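Local structure of Xcc1710-like domain-containing protein (Bordetella parapertussis 12822, 3CPK) at residues N12-Y17 and R128-L133; I33-E38 and V142-D147; L56-A61 and V108-A113. The protein is of unknown function but belongs to the DUF498 (Xcc1710-like) family and folds into a compact alpha/beta domain built on a mixed five-stranded sheet. All coordinates share one frame; numbering follows the deposited sequence.

Interaction 1: residues N12-Y17 and R128-L133; sequences NTVTAY and RTYNIL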
loop_
_atom_site.group_PDB
_atom_site.type_symbol
_atom_site.label_atom_id
_atom_site.label_comp_id
_atom_site.label_asym_id
_atom_site.label_seq_id
_atom_site.Cartn_x
_atom_site.Cartn_y
_atom_site.Cartn_z
ATOM N N ASN A 12 9.293 -2.610 7.986
ATOM C CA ASN A 12 9.203 -3.010 6.596
ATOM C C ASN A 12 9.606 -1.844 5.696
ATOM O O ASN A 12 9.064 -0.730 5.766
ATOM C CB ASN A 12 7.788 -3.491 6.252
ATOM C CG ASN A 12 7.479 -4.858 6.849
ATOM O OD1 ASN A 12 8.308 -5.772 6.799
ATOM N ND2 ASN A 12 6.278 -5.005 7.405
ATOM N N THR A 13 10.560 -2.136 4.829
ATOM C CA THR A 13 11.117 -1.156 3.940
ATOM C C THR A 13 11.180 -1.611 2.490
ATOM O O THR A 13 11.647 -2.720 2.195
ATOM C CB THR A 13 12.527 -0.813 4.439
ATOM O OG1 THR A 13 12.431 -0.342 5.791
ATOM C CG2 THR A 13 13.182 0.244 3.568
ATOM N N VAL A 14 10.693 -0.753 1.595
ATOM C CA VAL A 14 10.731 -1.029 0.172
ATOM C C VAL A 14 12.199 -0.866 -0.216
ATOM O O VAL A 14 12.741 0.240 -0.248
ATOM C CB VAL A 14 9.867 -0.036 -0.619
ATOM C CG1 VAL A 14 10.251 -0.076 -2.089
ATOM C CG2 VAL A 14 8.392 -0.386 -0.454
ATOM N N THR A 15 12.836 -1.992 -0.501
ATOM C CA THR A 15 14.253 -2.036 -0.833
ATOM C C THR A 15 14.645 -1.596 -2.248
ATOM O O THR A 15 15.633 -0.898 -2.439
ATOM C CB THR A 15 14.793 -3.459 -0.584
ATOM O OG1 THR A 15 14.782 -3.728 0.820
ATOM C CG2 THR A 15 16.209 -3.586 -1.096
ATOM N N ALA A 16 13.879 -2.035 -3.233
ATOM C CA ALA A 16 14.139 -1.692 -4.616
ATOM C C ALA A 16 12.813 -1.795 -5.343
ATOM O O ALA A 16 11.851 -2.357 -4.822
ATOM C CB ALA A 16 15.159 -2.651 -5.224
ATOM N N TYR A 17 12.763 -1.236 -6.540
ATOM C CA TYR A 17 11.554 -1.251 -7.351
ATOM C C TYR A 17 12.030 -1.703 -8.709
ATOM O O TYR A 17 13.129 -1.355 -9.133
ATOM C CB TYR A 17 10.965 0.157 -7.471
ATOM C CG TYR A 17 11.426 1.116 -6.393
ATOM C CD1 TYR A 17 12.783 1.402 -6.219
ATOM C CD2 TYR A 17 10.514 1.715 -5.527
ATOM C CE1 TYR A 17 13.219 2.247 -5.209
ATOM C CE2 TYR A 17 10.943 2.570 -4.509
ATOM C CZ TYR A 17 12.296 2.825 -4.357
ATOM O OH TYR A 17 12.741 3.632 -3.339
ATOM N N ARG A 128 7.798 4.386 -2.891
ATOM C CA ARG A 128 8.698 5.455 -2.509
ATOM C C ARG A 128 8.029 6.411 -1.516
ATOM O O ARG A 128 8.670 6.927 -0.597
ATOM C CB ARG A 128 9.111 6.178 -3.777
ATOM C CG ARG A 128 9.828 7.487 -3.603
ATOM C CD ARG A 128 9.852 8.158 -4.959
ATOM N NE ARG A 128 10.184 7.174 -5.988
ATOM C CZ ARG A 128 9.567 7.065 -7.163
ATOM N NH1 ARG A 128 8.571 7.886 -7.478
ATOM N NH2 ARG A 128 9.941 6.118 -8.018
ATOM N N THR A 129 6.739 6.655 -1.689
ATOM C CA THR A 129 6.050 7.543 -0.760
ATOM C C THR A 129 5.876 6.838 0.588
ATOM O O THR A 129 5.808 7.477 1.636
ATOM C CB THR A 129 4.670 7.990 -1.307
ATOM O OG1 THR A 129 4.845 8.715 -2.528
ATOM C CG2 THR A 129 3.988 8.893 -0.326
ATOM N N TYR A 130 5.813 5.513 0.550
ATOM C CA TYR A 130 5.673 4.721 1.766
ATOM C C TYR A 130 6.941 4.814 2.607
ATOM O O TYR A 130 6.876 5.015 3.820
ATOM C CB TYR A 130 5.414 3.248 1.433
ATOM C CG TYR A 130 5.701 2.337 2.598
ATOM C CD1 TYR A 130 4.730 2.067 3.555
ATOM C CD2 TYR A 130 6.980 1.816 2.791
ATOM C CE1 TYR A 130 5.034 1.300 4.689
ATOM C CE2 TYR A 130 7.289 1.065 3.909
ATOM C CZ TYR A 130 6.315 0.810 4.856
ATOM O OH TYR A 130 6.634 0.093 5.978
ATOM N N ASN A 131 8.093 4.633 1.963
ATOM C CA ASN A 131 9.365 4.701 2.663
ATOM C C ASN A 131 9.474 6.030 3.397
ATOM O O ASN A 131 9.914 6.082 4.546
ATOM C CB ASN A 131 10.542 4.573 1.686
ATOM C CG ASN A 131 10.858 3.126 1.303
ATOM O OD1 ASN A 131 11.644 2.885 0.382
ATOM N ND2 ASN A 131 10.260 2.163 2.009
ATOM N N ILE A 132 9.063 7.103 2.730
ATOM C CA ILE A 132 9.139 8.434 3.320
ATOM C C ILE A 132 8.205 8.621 4.503
ATOM O O ILE A 132 8.644 9.010 5.576
ATOM C CB ILE A 132 8.877 9.530 2.255
ATOM C CG1 ILE A 132 10.031 9.538 1.255
ATOM C CG2 ILE A 132 8.763 10.905 2.917
ATOM C CD1 ILE A 132 9.820 10.451 0.075
ATOM N N LEU A 133 6.924 8.345 4.315
ATOM C CA LEU A 133 5.974 8.486 5.410
ATOM C C LEU A 133 6.397 7.614 6.586
ATOM O O LEU A 133 6.137 7.928 7.743
ATOM C CB LEU A 133 4.573 8.077 4.961
ATOM C CG LEU A 133 3.925 8.943 3.888
ATOM C CD1 LEU A 133 2.455 8.593 3.793
ATOM C CD2 LEU A 133 4.085 10.403 4.238
#
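Y130 donates its phenolic hydroxyl to the backbone carbonyl of N12, with OH 2.6 Å from O. The carbonyl oxygen lies in the plane of the ring at its edge, while from the carbonyl's side the donor is tilted 30° out of the peptide plane. CG of Y130 stands anti to the backbone N (chi1 162°). Beside the ring, V14 CG2 comes within 4.2 Å of Y130 CD2, an oblique apolar touch. N131 reaches across at about a right angle to V14, and its amide carbon CG sits 3.8 Å from V14 CB. The strand 14-18 is the edge of a small three-stranded antiparallel sheet, broken by a classic beta bulge where T15 and A16 both face E23; the axes of segments 14-17 and 128-133 run nearly antiparallel and approach to 9.0 Å. Further along the strand, the poorly ordered Y17 offers CE2 to R128 CB at 4.1 Å, with R128 N at the ring's edge. The guanidinium of R128 lies too far from that ring for more than a weak attraction. N12, meanwhile, gives its ND2 to the carbonyls of A36 and G39.

Interaction 2: residues I33-E38 and V142-D147; sequences IAFAPE and VALLPD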
loop_
_atom_site.group_PDB
_atom_site.type_symbol
_atom_site.label_atom_id
_atom_site.label_comp_id
_atom_site.label_asym_id
_atom_site.label_seq_id
_atom_site.Cartn_x
_atom_site.Cartn_y
_atom_site.Cartn_z
ATOM N N ILE A 33 0.748 -6.853 -2.901
ATOM C CA ILE A 33 0.977 -6.992 -1.473
ATOM C C ILE A 33 0.474 -5.766 -0.714
ATOM O O ILE A 33 0.128 -4.740 -1.299
ATOM C CB ILE A 33 2.488 -7.180 -1.166
ATOM C CG1 ILE A 33 3.284 -6.011 -1.754
ATOM C CG2 ILE A 33 2.975 -8.504 -1.749
ATOM C CD1 ILE A 33 4.775 -6.079 -1.501
ATOM N N ALA A 34 0.425 -5.893 0.603
ATOM C CA ALA A 34 -0.012 -4.807 1.466
ATOM C C ALA A 34 0.765 -4.979 2.759
ATOM O O ALA A 34 1.124 -6.097 3.130
ATOM C CB ALA A 34 -1.514 -4.891 1.719
ATOM N N PHE A 35 1.054 -3.877 3.437
ATOM C CA PHE A 35 1.800 -3.969 4.676
ATOM C C PHE A 35 1.959 -2.625 5.337
ATOM O O PHE A 35 1.808 -1.578 4.712
ATOM C CB PHE A 35 3.187 -4.606 4.432
ATOM C CG PHE A 35 4.064 -3.830 3.481
ATOM C CD1 PHE A 35 4.947 -2.864 3.958
ATOM C CD2 PHE A 35 3.992 -4.056 2.104
ATOM C CE1 PHE A 35 5.749 -2.134 3.091
ATOM C CE2 PHE A 35 4.789 -3.331 1.218
ATOM C CZ PHE A 35 5.672 -2.364 1.712
ATOM N N ALA A 36 2.258 -2.691 6.625
ATOM C CA ALA A 36 2.474 -1.530 7.463
ATOM C C ALA A 36 3.944 -1.597 7.848
ATOM O O ALA A 36 4.646 -2.531 7.462
ATOM C CB ALA A 36 1.598 -1.617 8.697
ATOM N N PRO A 37 4.442 -0.598 8.589
ATOM C CA PRO A 37 5.853 -0.622 8.987
ATOM C C PRO A 37 6.146 -1.861 9.832
ATOM O O PRO A 37 7.181 -2.522 9.678
ATOM C CB PRO A 37 5.999 0.674 9.779
ATOM C CG PRO A 37 5.046 1.578 9.071
ATOM C CD PRO A 37 3.834 0.705 8.895
ATOM N N GLU A 38 5.212 -2.163 10.725
ATOM C CA GLU A 38 5.329 -3.318 11.585
ATOM C C GLU A 38 4.416 -4.407 11.042
ATOM O O GLU A 38 3.443 -4.108 10.357
ATOM C CB GLU A 38 4.934 -2.934 13.006
ATOM C CG GLU A 38 5.804 -1.826 13.584
ATOM C CD GLU A 38 5.576 -1.611 15.067
ATOM O OE1 GLU A 38 5.573 -2.617 15.810
ATOM O OE2 GLU A 38 5.414 -0.441 15.487
ATOM N N VAL A 142 0.509 0.514 3.071
ATOM C CA VAL A 142 0.606 0.623 1.630
ATOM C C VAL A 142 0.144 -0.666 0.950
ATOM O O VAL A 142 0.427 -1.768 1.409
ATOM C CB VAL A 142 2.048 0.956 1.171
ATOM C CG1 VAL A 142 2.986 -0.207 1.480
ATOM C CG2 VAL A 142 2.057 1.275 -0.322
ATOM N N ALA A 143 -0.596 -0.491 -0.139
ATOM C CA ALA A 143 -1.113 -1.582 -0.957
ATOM C C ALA A 143 -0.536 -1.316 -2.346
ATOM O O ALA A 143 -0.683 -0.213 -2.872
ATOM C CB ALA A 143 -2.629 -1.532 -0.994
ATOM N N LEU A 144 0.108 -2.324 -2.934
ATOM C CA LEU A 144 0.752 -2.186 -4.241
ATOM C C LEU A 144 0.488 -3.301 -5.250
ATOM O O LEU A 144 0.635 -4.487 -4.934
ATOM C CB LEU A 144 2.267 -2.112 -4.066
ATOM C CG LEU A 144 2.888 -1.192 -3.017
ATOM C CD1 LEU A 144 4.187 -1.828 -2.526
ATOM C CD2 LEU A 144 3.133 0.198 -3.590
ATOM N N LEU A 145 0.131 -2.901 -6.469
ATOM C CA LEU A 145 -0.087 -3.817 -7.586
ATOM C C LEU A 145 1.220 -3.643 -8.360
ATOM O O LEU A 145 1.535 -2.549 -8.797
ATOM C CB LEU A 145 -1.263 -3.347 -8.451
ATOM C CG LEU A 145 -2.653 -3.257 -7.803
ATOM C CD1 LEU A 145 -3.509 -2.259 -8.574
ATOM C CD2 LEU A 145 -3.315 -4.639 -7.762
ATOM N N PRO A 146 1.986 -4.721 -8.554
ATOM C CA PRO A 146 3.259 -4.605 -9.273
ATOM C C PRO A 146 3.134 -4.412 -10.776
ATOM O O PRO A 146 2.026 -4.329 -11.309
ATOM C CB PRO A 146 3.966 -5.900 -8.909
ATOM C CG PRO A 146 2.815 -6.896 -8.925
ATOM C CD PRO A 146 1.600 -6.136 -8.381
ATOM N N ASP A 147 4.279 -4.343 -11.455
ATOM C CA ASP A 147 4.288 -4.152 -12.900
ATOM C C ASP A 147 3.420 -2.937 -13.191
ATOM O O ASP A 147 3.413 -2.024 -12.338
ATOM C CB ASP A 147 3.728 -5.384 -13.602
#
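I33-F35 and V142-L144 run antiparallel, 172° between their directions, with I33-L144 and F35-V142 as hydrogen-bonded pairs flanking the non-hydrogen-bonded pair A34-A143. Each outer pair is closed by two bonds: L144 N reaches I33 O at 2.9 Å in an almost straight bond (170° at the hydrogen), and V142 N meets F35 O at 3.0 Å. Between them the chains draw close enough for A34 CA to lie 3.1 Å from V142 O, a CA-H...O contact that supplements the amide ladder.

The two strands stand next to each other in the mixed sheet ordered 42-43, 33-35, 140-144, 91-95, 117-121, where 140-144 also pairs in parallel with 91-95 and so marks the change from antiparallel to parallel pairing. Alanines face one side at this seam: the methyls of A34 and A143 are 4.5 Å apart, CB to CB, on the face that A60 also approaches. Larger groups fill the other face. F35 CG lies between its own backbone N and carbonyl carbon (chi1 61°), and V142 CG1 sits in the same way on its own residue. F35 and V142 lie side by side, pointing the same way, and CG1 rests over one face of the ring in a CH-pi contact, 3.6 Å from the centroid and displaced toward the rim. L144 CD1 approaches the F35 ring obliquely, 4.1 Å from CE2, and also lies 4.3 Å from I33 CG1. Y130 of helix 123-135 meets F35 edge-to-face, while V24 touches both I33 and F35 from the small sheet.

Interaction 3: residues L56-A61 and V108-A113; sequences LLQQAA and VRPLLA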
loop_
_atom_site.group_PDB
_atom_site.type_symbol
_atom_site.label_atom_id
_atom_site.label_comp_id
_atom_site.label_asym_id
_atom_site.label_seq_id
_atom_site.Cartn_x
_atom_site.Cartn_y
_atom_site.Cartn_z
ATOM N N LEU A 56 -11.647 -4.427 -0.236
ATOM C CA LEU A 56 -10.250 -4.796 -0.363
ATOM C C LEU A 56 -9.344 -3.744 0.266
ATOM O O LEU A 56 -8.343 -4.073 0.899
ATOM C CB LEU A 56 -9.901 -4.977 -1.838
ATOM C CG LEU A 56 -10.150 -6.382 -2.376
ATOM C CD1 LEU A 56 -10.009 -6.391 -3.883
ATOM C CD2 LEU A 56 -9.159 -7.339 -1.730
ATOM N N LEU A 57 -9.703 -2.479 0.091
ATOM C CA LEU A 57 -8.928 -1.375 0.636
ATOM C C LEU A 57 -8.920 -1.403 2.154
ATOM O O LEU A 57 -7.913 -1.082 2.787
ATOM C CB LEU A 57 -9.508 -0.047 0.150
ATOM C CG LEU A 57 -8.789 0.729 -0.959
ATOM C CD1 LEU A 57 -7.735 -0.132 -1.670
ATOM C CD2 LEU A 57 -9.842 1.238 -1.932
ATOM N N GLN A 58 -10.048 -1.787 2.736
ATOM C CA GLN A 58 -10.163 -1.848 4.186
ATOM C C GLN A 58 -9.424 -3.026 4.793
ATOM O O GLN A 58 -8.940 -2.949 5.915
ATOM C CB GLN A 58 -11.633 -1.873 4.587
ATOM C CG GLN A 58 -12.289 -0.511 4.426
ATOM C CD GLN A 58 -13.785 -0.597 4.233
ATOM O OE1 GLN A 58 -14.332 0.017 3.314
ATOM N NE2 GLN A 58 -14.460 -1.356 5.095
ATOM N N GLN A 59 -9.328 -4.122 4.059
ATOM C CA GLN A 59 -8.604 -5.267 4.584
ATOM C C GLN A 59 -7.109 -4.946 4.570
ATOM O O GLN A 59 -6.368 -5.362 5.456
ATOM C CB GLN A 59 -8.931 -6.506 3.750
ATOM C CG GLN A 59 -7.756 -7.287 3.214
ATOM C CD GLN A 59 -8.211 -8.541 2.496
ATOM O OE1 GLN A 59 -9.383 -8.665 2.138
ATOM N NE2 GLN A 59 -7.288 -9.472 2.274
ATOM N N ALA A 60 -6.679 -4.182 3.570
ATOM C CA ALA A 60 -5.279 -3.785 3.446
ATOM C C ALA A 60 -4.919 -2.796 4.558
ATOM O O ALA A 60 -3.872 -2.909 5.205
ATOM C CB ALA A 60 -5.036 -3.147 2.080
ATOM N N ALA A 61 -5.798 -1.823 4.761
ATOM C CA ALA A 61 -5.619 -0.820 5.792
ATOM C C ALA A 61 -5.832 -1.488 7.152
ATOM O O ALA A 61 -5.175 -1.146 8.133
ATOM C CB ALA A 61 -6.634 0.307 5.591
ATOM N N VAL A 108 -13.285 4.546 -1.664
ATOM C CA VAL A 108 -12.674 5.341 -0.623
ATOM C C VAL A 108 -13.508 5.913 0.526
ATOM O O VAL A 108 -12.939 6.308 1.538
ATOM C CB VAL A 108 -11.872 6.472 -1.322
ATOM C CG1 VAL A 108 -11.496 7.578 -0.351
ATOM C CG2 VAL A 108 -10.624 5.869 -1.954
ATOM N N ARG A 109 -14.831 5.960 0.419
ATOM C CA ARG A 109 -15.596 6.529 1.532
ATOM C C ARG A 109 -15.548 5.784 2.867
ATOM O O ARG A 109 -15.273 6.393 3.902
ATOM C CB ARG A 109 -17.047 6.772 1.132
ATOM C CG ARG A 109 -17.234 8.169 0.622
ATOM C CD ARG A 109 -18.614 8.395 0.105
ATOM N NE ARG A 109 -18.710 9.718 -0.495
ATOM C CZ ARG A 109 -19.741 10.122 -1.223
ATOM N NH1 ARG A 109 -20.756 9.296 -1.437
ATOM N NH2 ARG A 109 -19.754 11.344 -1.736
ATOM N N PRO A 110 -15.817 4.470 2.870
ATOM C CA PRO A 110 -15.768 3.762 4.150
ATOM C C PRO A 110 -14.539 4.168 4.972
ATOM O O PRO A 110 -14.642 4.483 6.157
ATOM C CB PRO A 110 -15.719 2.305 3.724
ATOM C CG PRO A 110 -16.566 2.308 2.493
ATOM C CD PRO A 110 -16.081 3.540 1.761
ATOM N N LEU A 111 -13.378 4.169 4.325
ATOM C CA LEU A 111 -12.138 4.536 4.988
ATOM C C LEU A 111 -12.164 5.942 5.572
ATOM O O LEU A 111 -11.742 6.154 6.709
ATOM C CB LEU A 111 -10.967 4.408 4.018
ATOM C CG LEU A 111 -10.512 2.975 3.765
ATOM C CD1 LEU A 111 -9.323 2.964 2.825
ATOM C CD2 LEU A 111 -10.145 2.342 5.093
ATOM N N LEU A 112 -12.636 6.908 4.791
ATOM C CA LEU A 112 -12.709 8.281 5.277
ATOM C C LEU A 112 -13.672 8.266 6.460
ATOM O O LEU A 112 -13.516 9.019 7.419
ATOM C CB LEU A 112 -13.245 9.217 4.191
ATOM C CG LEU A 112 -12.609 9.132 2.801
ATOM C CD1 LEU A 112 -13.275 10.149 1.887
ATOM C CD2 LEU A 112 -11.110 9.388 2.880
ATOM N N ALA A 113 -14.666 7.389 6.382
ATOM C CA ALA A 113 -15.650 7.253 7.442
ATOM C C ALA A 113 -14.909 6.916 8.731
ATOM O O ALA A 113 -15.454 7.032 9.830
ATOM C CB ALA A 113 -16.640 6.144 7.096
#
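The carbonyl oxygen of L56, just ahead of the L57 and Q58 side chains that meet L111, is gripped by several donors: A60 N at 3.1 Å, Q59 N in a weak bond, and W44 NE1 from a loop. The indole thus ties that loop to the helix backbone at the level of the contact. Across the interface itself the chemistry is apolar, and L111 carries most of it. Its CG stands beside the backbone N and anti to the carbonyl carbon (chi1 -76°), and the two methyls fork between three residues of helix 54-61. CD1 touches L57 CB at 4.0 Å. CD2 lies 3.6 Å from Q58 CG and 4.1 Å from A61 CB, so L111 fits against residues that lie one turn apart on the facing helix. Q58 and L111 run antiparallel alongside one another, which means that the aliphatic part of the glutamine packs on the leucine while its amide travels on toward P110. There the two side chains cross at about a right angle, although the modelled distance between them is doubtful.

The helices run in roughly the same direction, 40° apart, with 9.4 Å between the segment axes. P110 has no N-H to give, and neither its nitrogen nor that of L111 is bonded to the turn before, which coincides with a kink in helix 105-112. Beneath the pair lies the sheet: L57, A61 and L111 all touch L92, and L111 also reaches V118. Helix 105-112 links the parallel neighbours 91-95 and 117-121, so the arrangement is that of a beta-alpha-beta crossover whose helix packs against a second helix on the same face of an alpha/beta sheet.

Interaction 2 forms the buried seam of the main sheet, wholly among buried residues, and its chemistry is a backbone ladder backed by apolar side chains. Interaction 3 is also buried, under helix-helix packing, while interaction 1 is partly buried, with R128 exposed; these two lie on opposite sides of the chain's centre, their own centres about 21 Å apart. Interaction 1 meets the seam through a probable bond from N12 N to P37 O and through Y130 OH packing on P37 CA. Interaction 3 meets the other face through small methyls, A60 against A34 and A143. It brings helix to helix without polar bonds between its segments, whereas interaction 1 joins a strand and its lead-in to a helix with a tyrosine hydroxyl.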